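PDB 5WLH: LbaCas13a H328A (C2c2) from Lachnospiraceae bacterium NK4A179, which binds and probably processes pre-crRNA as a CRISPR-Cas13a effector, an RNA-guided ribonuclease that cleaves target RNA. Local coordinates for residues A[247-259]-A[476-489]. Residues are numbered along the deposited sequence; the frame is centred on the assembly and turned at random.
Sequences NMPVQPEGDGKFA and ISEEYLSGISSFDY. With nucleotides of chain B.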
loop_
_atom_site.group_PDB
_atom_site.type_symbol
_atom_site.label_atom_id
_atom_site.label_comp_id
_atom_site.label_asym_id
_atom_site.label_seq_id
_atom_site.Cartn_x
_atom_site.Cartn_y
_atom_site.Cartn_z
ATOM N N ASN A 247 10.327 5.857 21.092
ATOM C CA ASN A 247 11.248 6.714 20.363
ATOM C C ASN A 247 11.221 6.318 18.898
ATOM O O ASN A 247 10.595 5.332 18.506
ATOM C CB ASN A 247 12.672 6.627 20.927
ATOM C CG ASN A 247 13.415 7.943 20.816
ATOM O OD1 ASN A 247 13.132 8.740 19.924
ATOM N ND2 ASN A 247 14.356 8.187 21.729
ATOM N N MET A 248 11.895 7.124 18.095
ATOM C CA MET A 248 12.083 6.857 16.683
ATOM C C MET A 248 13.213 5.853 16.478
ATOM O O MET A 248 13.984 5.577 17.400
ATOM C CB MET A 248 12.389 8.184 15.991
ATOM C CG MET A 248 11.343 9.242 16.274
ATOM S SD MET A 248 9.727 8.731 15.688
ATOM C CE MET A 248 10.054 8.654 13.925
ATOM N N PRO A 249 13.360 5.319 15.253
ATOM C CA PRO A 249 14.447 4.350 14.992
ATOM C C PRO A 249 15.848 4.936 15.093
ATOM O O PRO A 249 16.785 4.217 15.471
ATOM C CB PRO A 249 14.174 3.884 13.553
ATOM C CG PRO A 249 12.794 4.316 13.214
ATOM C CD PRO A 249 12.469 5.494 14.093
ATOM N N VAL A 250 16.023 6.207 14.730
ATOM C CA VAL A 250 17.338 6.835 14.652
ATOM C C VAL A 250 17.250 8.220 15.271
ATOM O O VAL A 250 16.240 8.914 15.115
ATOM C CB VAL A 250 17.813 6.905 13.188
ATOM C CG1 VAL A 250 19.052 7.815 13.054
ATOM C CG2 VAL A 250 18.078 5.482 12.648
ATOM N N GLN A 251 18.290 8.610 16.004
ATOM C CA GLN A 251 18.341 9.936 16.599
ATOM C C GLN A 251 19.780 10.413 16.600
ATOM O O GLN A 251 20.710 9.603 16.533
ATOM C CB GLN A 251 17.796 9.960 18.037
ATOM C CG GLN A 251 16.294 9.709 18.180
ATOM C CD GLN A 251 15.452 10.866 17.659
ATOM O OE1 GLN A 251 15.969 11.832 17.092
ATOM N NE2 GLN A 251 14.139 10.758 17.832
ATOM N N PRO A 252 19.999 11.715 16.673
ATOM C CA PRO A 252 21.372 12.209 16.783
ATOM C C PRO A 252 21.940 11.956 18.168
ATOM O O PRO A 252 21.226 11.974 19.175
ATOM C CB PRO A 252 21.239 13.708 16.488
ATOM C CG PRO A 252 19.816 14.037 16.709
ATOM C CD PRO A 252 19.014 12.793 16.496
ATOM N N GLU A 253 23.247 11.694 18.199
ATOM C CA GLU A 253 23.990 11.518 19.439
ATOM C C GLU A 253 24.632 12.850 19.827
ATOM O O GLU A 253 24.260 13.903 19.307
ATOM C CB GLU A 253 25.048 10.424 19.290
ATOM C CG GLU A 253 24.563 9.125 18.722
ATOM C CD GLU A 253 25.499 7.980 19.053
ATOM O OE1 GLU A 253 25.236 7.294 20.058
ATOM O OE2 GLU A 253 26.492 7.763 18.317
ATOM N N GLY A 254 25.620 12.811 20.723
ATOM C CA GLY A 254 26.230 14.046 21.191
ATOM C C GLY A 254 26.949 14.798 20.087
ATOM O O GLY A 254 26.777 16.009 19.929
ATOM N N ASP A 255 27.749 14.089 19.299
ATOM C CA ASP A 255 28.587 14.698 18.276
ATOM C C ASP A 255 27.825 15.073 17.009
ATOM O O ASP A 255 28.459 15.282 15.966
ATOM C CB ASP A 255 29.744 13.756 17.931
ATOM C CG ASP A 255 29.333 12.295 17.965
ATOM O OD1 ASP A 255 28.135 12.019 18.196
ATOM O OD2 ASP A 255 30.208 11.425 17.769
ATOM N N GLY A 256 26.497 15.164 17.067
ATOM C CA GLY A 256 25.727 15.458 15.871
ATOM C C GLY A 256 25.825 14.379 14.815
ATOM O O GLY A 256 25.865 14.691 13.617
ATOM N N LYS A 257 25.919 13.116 15.237
ATOM C CA LYS A 257 25.935 11.961 14.349
ATOM C C LYS A 257 24.648 11.178 14.548
ATOM O O LYS A 257 24.206 10.983 15.682
ATOM C CB LYS A 257 27.123 11.043 14.638
ATOM C CG LYS A 257 28.489 11.727 14.514
ATOM C CD LYS A 257 28.623 12.416 13.168
ATOM C CE LYS A 257 29.883 13.269 13.070
ATOM N NZ LYS A 257 29.965 13.914 11.720
ATOM N N PHE A 258 24.047 10.730 13.453
ATOM C CA PHE A 258 22.859 9.888 13.561
ATOM C C PHE A 258 23.284 8.462 13.897
ATOM O O PHE A 258 24.250 7.947 13.333
ATOM C CB PHE A 258 22.086 9.877 12.236
ATOM C CG PHE A 258 21.175 11.053 12.028
ATOM C CD1 PHE A 258 20.228 11.407 12.978
ATOM C CD2 PHE A 258 21.234 11.772 10.845
ATOM C CE1 PHE A 258 19.366 12.465 12.749
ATOM C CE2 PHE A 258 20.379 12.823 10.617
ATOM C CZ PHE A 258 19.442 13.170 11.572
ATOM N N ALA A 259 22.548 7.820 14.803
ATOM C CA ALA A 259 22.766 6.412 15.109
ATOM C C ALA A 259 21.434 5.799 15.515
ATOM O O ALA A 259 20.486 6.520 15.849
ATOM C CB ALA A 259 23.791 6.225 16.223
ATOM N N ILE A 476 24.263 17.148 10.078
ATOM C CA ILE A 476 22.838 17.225 10.375
ATOM C C ILE A 476 22.378 18.674 10.305
ATOM O O ILE A 476 22.985 19.563 10.923
ATOM C CB ILE A 476 22.540 16.608 11.750
ATOM C CG1 ILE A 476 23.004 15.150 11.768
ATOM C CG2 ILE A 476 21.030 16.763 12.075
ATOM C CD1 ILE A 476 22.732 14.427 13.071
ATOM N N SER A 477 21.320 18.916 9.520
ATOM C CA SER A 477 20.708 20.234 9.409
ATOM C C SER A 477 20.333 20.766 10.784
ATOM O O SER A 477 19.982 20.009 11.690
ATOM C CB SER A 477 19.453 20.174 8.537
ATOM O OG SER A 477 19.771 20.349 7.173
ATOM N N GLU A 478 20.365 22.098 10.916
ATOM C CA GLU A 478 20.230 22.728 12.229
ATOM C C GLU A 478 18.924 22.348 12.920
ATOM O O GLU A 478 18.900 22.147 14.140
ATOM C CB GLU A 478 20.329 24.249 12.085
ATOM C CG GLU A 478 20.276 25.015 13.400
ATOM C CD GLU A 478 18.857 25.364 13.827
ATOM O OE1 GLU A 478 18.073 25.830 12.973
ATOM O OE2 GLU A 478 18.529 25.167 15.021
ATOM N N GLU A 479 17.826 22.265 12.166
ATOM C CA GLU A 479 16.526 22.000 12.780
ATOM C C GLU A 479 16.420 20.593 13.357
ATOM O O GLU A 479 15.511 20.340 14.153
ATOM C CB GLU A 479 15.388 22.215 11.773
ATOM C CG GLU A 479 15.533 23.433 10.876
ATOM C CD GLU A 479 16.313 23.143 9.599
ATOM O OE1 GLU A 479 17.556 23.293 9.608
ATOM O OE2 GLU A 479 15.677 22.770 8.583
ATOM N N TYR A 480 17.319 19.681 12.977
ATOM C CA TYR A 480 17.251 18.284 13.393
ATOM C C TYR A 480 18.351 17.889 14.360
ATOM O O TYR A 480 18.385 16.739 14.797
ATOM C CB TYR A 480 17.260 17.378 12.151
ATOM C CG TYR A 480 16.074 17.707 11.290
ATOM C CD1 TYR A 480 14.794 17.287 11.651
ATOM C CD2 TYR A 480 16.210 18.509 10.167
ATOM C CE1 TYR A 480 13.699 17.618 10.886
ATOM C CE2 TYR A 480 15.119 18.851 9.396
ATOM C CZ TYR A 480 13.864 18.398 9.761
ATOM O OH TYR A 480 12.783 18.734 8.993
ATOM N N LEU A 481 19.243 18.816 14.742
ATOM C CA LEU A 481 20.300 18.437 15.670
ATOM C C LEU A 481 19.726 18.028 17.010
ATOM O O LEU A 481 20.316 17.199 17.710
ATOM C CB LEU A 481 21.290 19.587 15.863
ATOM C CG LEU A 481 22.357 19.732 14.783
ATOM C CD1 LEU A 481 23.091 21.052 14.976
ATOM C CD2 LEU A 481 23.326 18.543 14.801
ATOM N N SER A 482 18.578 18.587 17.377
ATOM C CA SER A 482 17.920 18.245 18.624
ATOM C C SER A 482 17.004 17.037 18.494
ATOM O O SER A 482 16.310 16.699 19.459
ATOM C CB SER A 482 17.132 19.447 19.146
ATOM O OG SER A 482 18.032 20.425 19.641
ATOM N N GLY A 483 16.972 16.394 17.338
ATOM C CA GLY A 483 16.323 15.106 17.200
ATOM C C GLY A 483 15.105 15.157 16.292
ATOM O O GLY A 483 14.651 16.213 15.850
ATOM N N ILE A 484 14.595 13.959 16.031
ATOM C CA ILE A 484 13.521 13.695 15.080
ATOM C C ILE A 484 12.244 13.369 15.841
ATOM O O ILE A 484 12.264 12.578 16.795
ATOM C CB ILE A 484 13.903 12.513 14.163
ATOM C CG1 ILE A 484 15.187 12.817 13.393
ATOM C CG2 ILE A 484 12.740 12.189 13.215
ATOM C CD1 ILE A 484 15.835 11.562 12.804
ATOM N N SER A 485 11.129 13.937 15.397
ATOM C CA SER A 485 9.825 13.622 15.960
ATOM C C SER A 485 9.090 12.634 15.065
ATOM O O SER A 485 9.426 12.441 13.895
ATOM C CB SER A 485 8.981 14.889 16.116
ATOM O OG SER A 485 8.477 15.290 14.839
ATOM N N SER A 486 8.048 12.025 15.621
ATOM C CA SER A 486 7.232 11.152 14.786
ATOM C C SER A 486 6.545 11.941 13.676
ATOM O O SER A 486 6.413 11.449 12.558
ATOM C CB SER A 486 6.221 10.382 15.639
ATOM O OG SER A 486 5.431 11.254 16.429
ATOM N N PHE A 487 6.141 13.190 13.949
ATOM C CA PHE A 487 5.526 14.007 12.909
ATOM C C PHE A 487 6.484 14.213 11.741
ATOM O O PHE A 487 6.056 14.242 10.579
ATOM C CB PHE A 487 5.108 15.367 13.481
ATOM C CG PHE A 487 4.188 15.260 14.653
ATOM C CD1 PHE A 487 2.840 14.984 14.461
ATOM C CD2 PHE A 487 4.663 15.413 15.937
ATOM C CE1 PHE A 487 1.967 14.864 15.544
ATOM C CE2 PHE A 487 3.810 15.301 17.026
ATOM C CZ PHE A 487 2.451 15.044 16.828
ATOM N N ASP A 488 7.784 14.383 12.038
ATOM C CA ASP A 488 8.786 14.521 10.979
ATOM C C ASP A 488 8.722 13.347 10.016
ATOM O O ASP A 488 8.813 13.514 8.793
ATOM C CB ASP A 488 10.204 14.592 11.575
ATOM C CG ASP A 488 10.478 15.884 12.312
ATOM O OD1 ASP A 488 9.904 16.915 11.943
ATOM O OD2 ASP A 488 11.297 15.861 13.244
ATOM N N TYR A 489 8.623 12.136 10.564
ATOM C CA TYR A 489 8.597 10.954 9.709
ATOM C C TYR A 489 7.260 10.798 9.004
ATOM O O TYR A 489 7.203 10.235 7.904
ATOM C CB TYR A 489 8.940 9.721 10.533
ATOM C CG TYR A 489 10.426 9.384 10.498
ATOM C CD1 TYR A 489 11.381 10.382 10.357
ATOM C CD2 TYR A 489 10.856 8.070 10.609
ATOM C CE1 TYR A 489 12.747 10.065 10.312
ATOM C CE2 TYR A 489 12.212 7.737 10.577
ATOM C CZ TYR A 489 13.144 8.740 10.427
ATOM O OH TYR A 489 14.464 8.397 10.392
ATOM P P A B 26 2.894 5.054 9.444
ATOM O OP1 A B 26 3.289 4.560 8.102
ATOM O OP2 A B 26 2.461 4.149 10.531
ATOM O "O5'" A B 26 4.093 5.920 10.017
ATOM C "C5'" A B 26 4.885 6.764 9.187
ATOM C "C4'" A B 26 6.247 6.942 9.808
ATOM O "O4'" A B 26 6.105 7.729 11.023
ATOM C "C3'" A B 26 6.905 5.635 10.231
ATOM O "O3'" A B 26 8.319 5.786 10.178
ATOM C "C2'" A B 26 6.456 5.504 11.682
ATOM O "O2'" A B 26 7.236 4.648 12.488
ATOM C "C1'" A B 26 6.497 6.962 12.148
ATOM N N9 A B 26 5.520 7.208 13.204
ATOM C C8 A B 26 4.211 7.580 13.037
ATOM N N7 A B 26 3.557 7.671 14.181
ATOM C C5 A B 26 4.504 7.342 15.127
ATOM C C6 A B 26 4.419 7.274 16.530
ATOM N N6 A B 26 3.274 7.533 17.180
ATOM N N1 A B 26 5.519 6.898 17.201
ATOM C C2 A B 26 6.650 6.639 16.519
ATOM N N3 A B 26 6.842 6.679 15.200
ATOM C C4 A B 26 5.718 7.050 14.557
ATOM P P C B 11 13.517 -2.882 16.800
ATOM O OP1 C B 11 14.934 -2.510 16.869
ATOM O OP2 C B 11 13.028 -4.088 17.530
ATOM O "O5'" C B 11 12.639 -1.698 17.350
ATOM C "C5'" C B 11 13.019 -0.350 17.128
ATOM C "C4'" C B 11 12.103 0.574 17.865
ATOM O "O4'" C B 11 10.736 0.400 17.410
ATOM C "C3'" C B 11 12.000 0.333 19.357
ATOM O "O3'" C B 11 13.093 0.847 20.058
ATOM C "C2'" C B 11 10.693 1.019 19.691
ATOM O "O2'" C B 11 10.862 2.424 19.572
ATOM C "C1'" C B 11 9.850 0.581 18.503
ATOM N N1 C B 11 9.135 -0.691 18.737
ATOM C C2 C B 11 7.945 -0.658 19.455
ATOM O O2 C B 11 7.552 0.433 19.923
ATOM N N3 C B 11 7.264 -1.804 19.627
ATOM C C4 C B 11 7.728 -2.949 19.107
ATOM N N4 C B 11 7.023 -4.070 19.300
ATOM C C5 C B 11 8.947 -3.006 18.364
ATOM C C6 C B 11 9.611 -1.858 18.206
ATOM P P U B 27 9.250 4.522 9.847
ATOM O OP1 U B 27 9.144 3.546 10.927
ATOM O OP2 U B 27 10.615 4.985 9.476
ATOM O "O5'" U B 27 8.570 3.910 8.555
ATOM C "C5'" U B 27 9.179 2.845 7.854
ATOM C "C4'" U B 27 8.113 2.084 7.122
ATOM O "O4'" U B 27 7.391 1.265 8.076
ATOM C "C3'" U B 27 7.048 2.960 6.431
ATOM O "O3'" U B 27 6.733 2.398 5.173
ATOM C "C2'" U B 27 5.824 2.767 7.320
ATOM O "O2'" U B 27 4.584 2.967 6.665
ATOM C "C1'" U B 27 6.033 1.321 7.737
ATOM N N1 U B 27 5.184 0.815 8.823
ATOM C C2 U B 27 4.887 -0.544 8.776
ATOM O O2 U B 27 5.367 -1.289 7.944
ATOM N N3 U B 27 4.040 -1.000 9.764
ATOM C C4 U B 27 3.470 -0.230 10.755
ATOM O O4 U B 27 2.713 -0.767 11.576
ATOM C C5 U B 27 3.806 1.163 10.706
ATOM C C6 U B 27 4.624 1.638 9.763
HETATM O O HOH W 1 26.353 16.887 12.046
#
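Gln251 OE1 takes the backbone N-H of Ile484 on a lone pair at 2.7 Å, in the carbonyl plane. Gln251 NE2 returns a nearly straight bond to Ile484 O at 2.8 Å. The amide thus reads both polar groups of one residue, much as a neighbouring strand would. Its bend at chi2 (-70°) turns the carboxamide toward residues 483-484, and the bond from NE2 to Asn247 OD1, which also accepts from Met248 N, adds to the two Ile484 bonds in holding the amide's rotation. A leucine in place of Gln251 would probably leave Ile484 N and O without these mates in a buried setting. Farther along, Ile476 CD1 sits over the centre of the Phe258 ring, a CH-pi contact at 3.6 Å, and Ile484 CD1 reaches Phe258 CE1. Pro252 CG rests on the turn 480-483, 3.4 Å from Leu481 O. At the RNA end, Met248 CE packs 3.5 Å from Tyr489 CD2, and Met248 SD lies 3.6 Å from N3 of A26 of chain B. Ser486 CB touches the same base, its OG hydrogen-bonded to Val26 N. The 250-252/258-260 beta hairpin is thereby joined to the capping box of Ser485 and Asp488, which starts helix 486-517 beside the bound pre-crRNA.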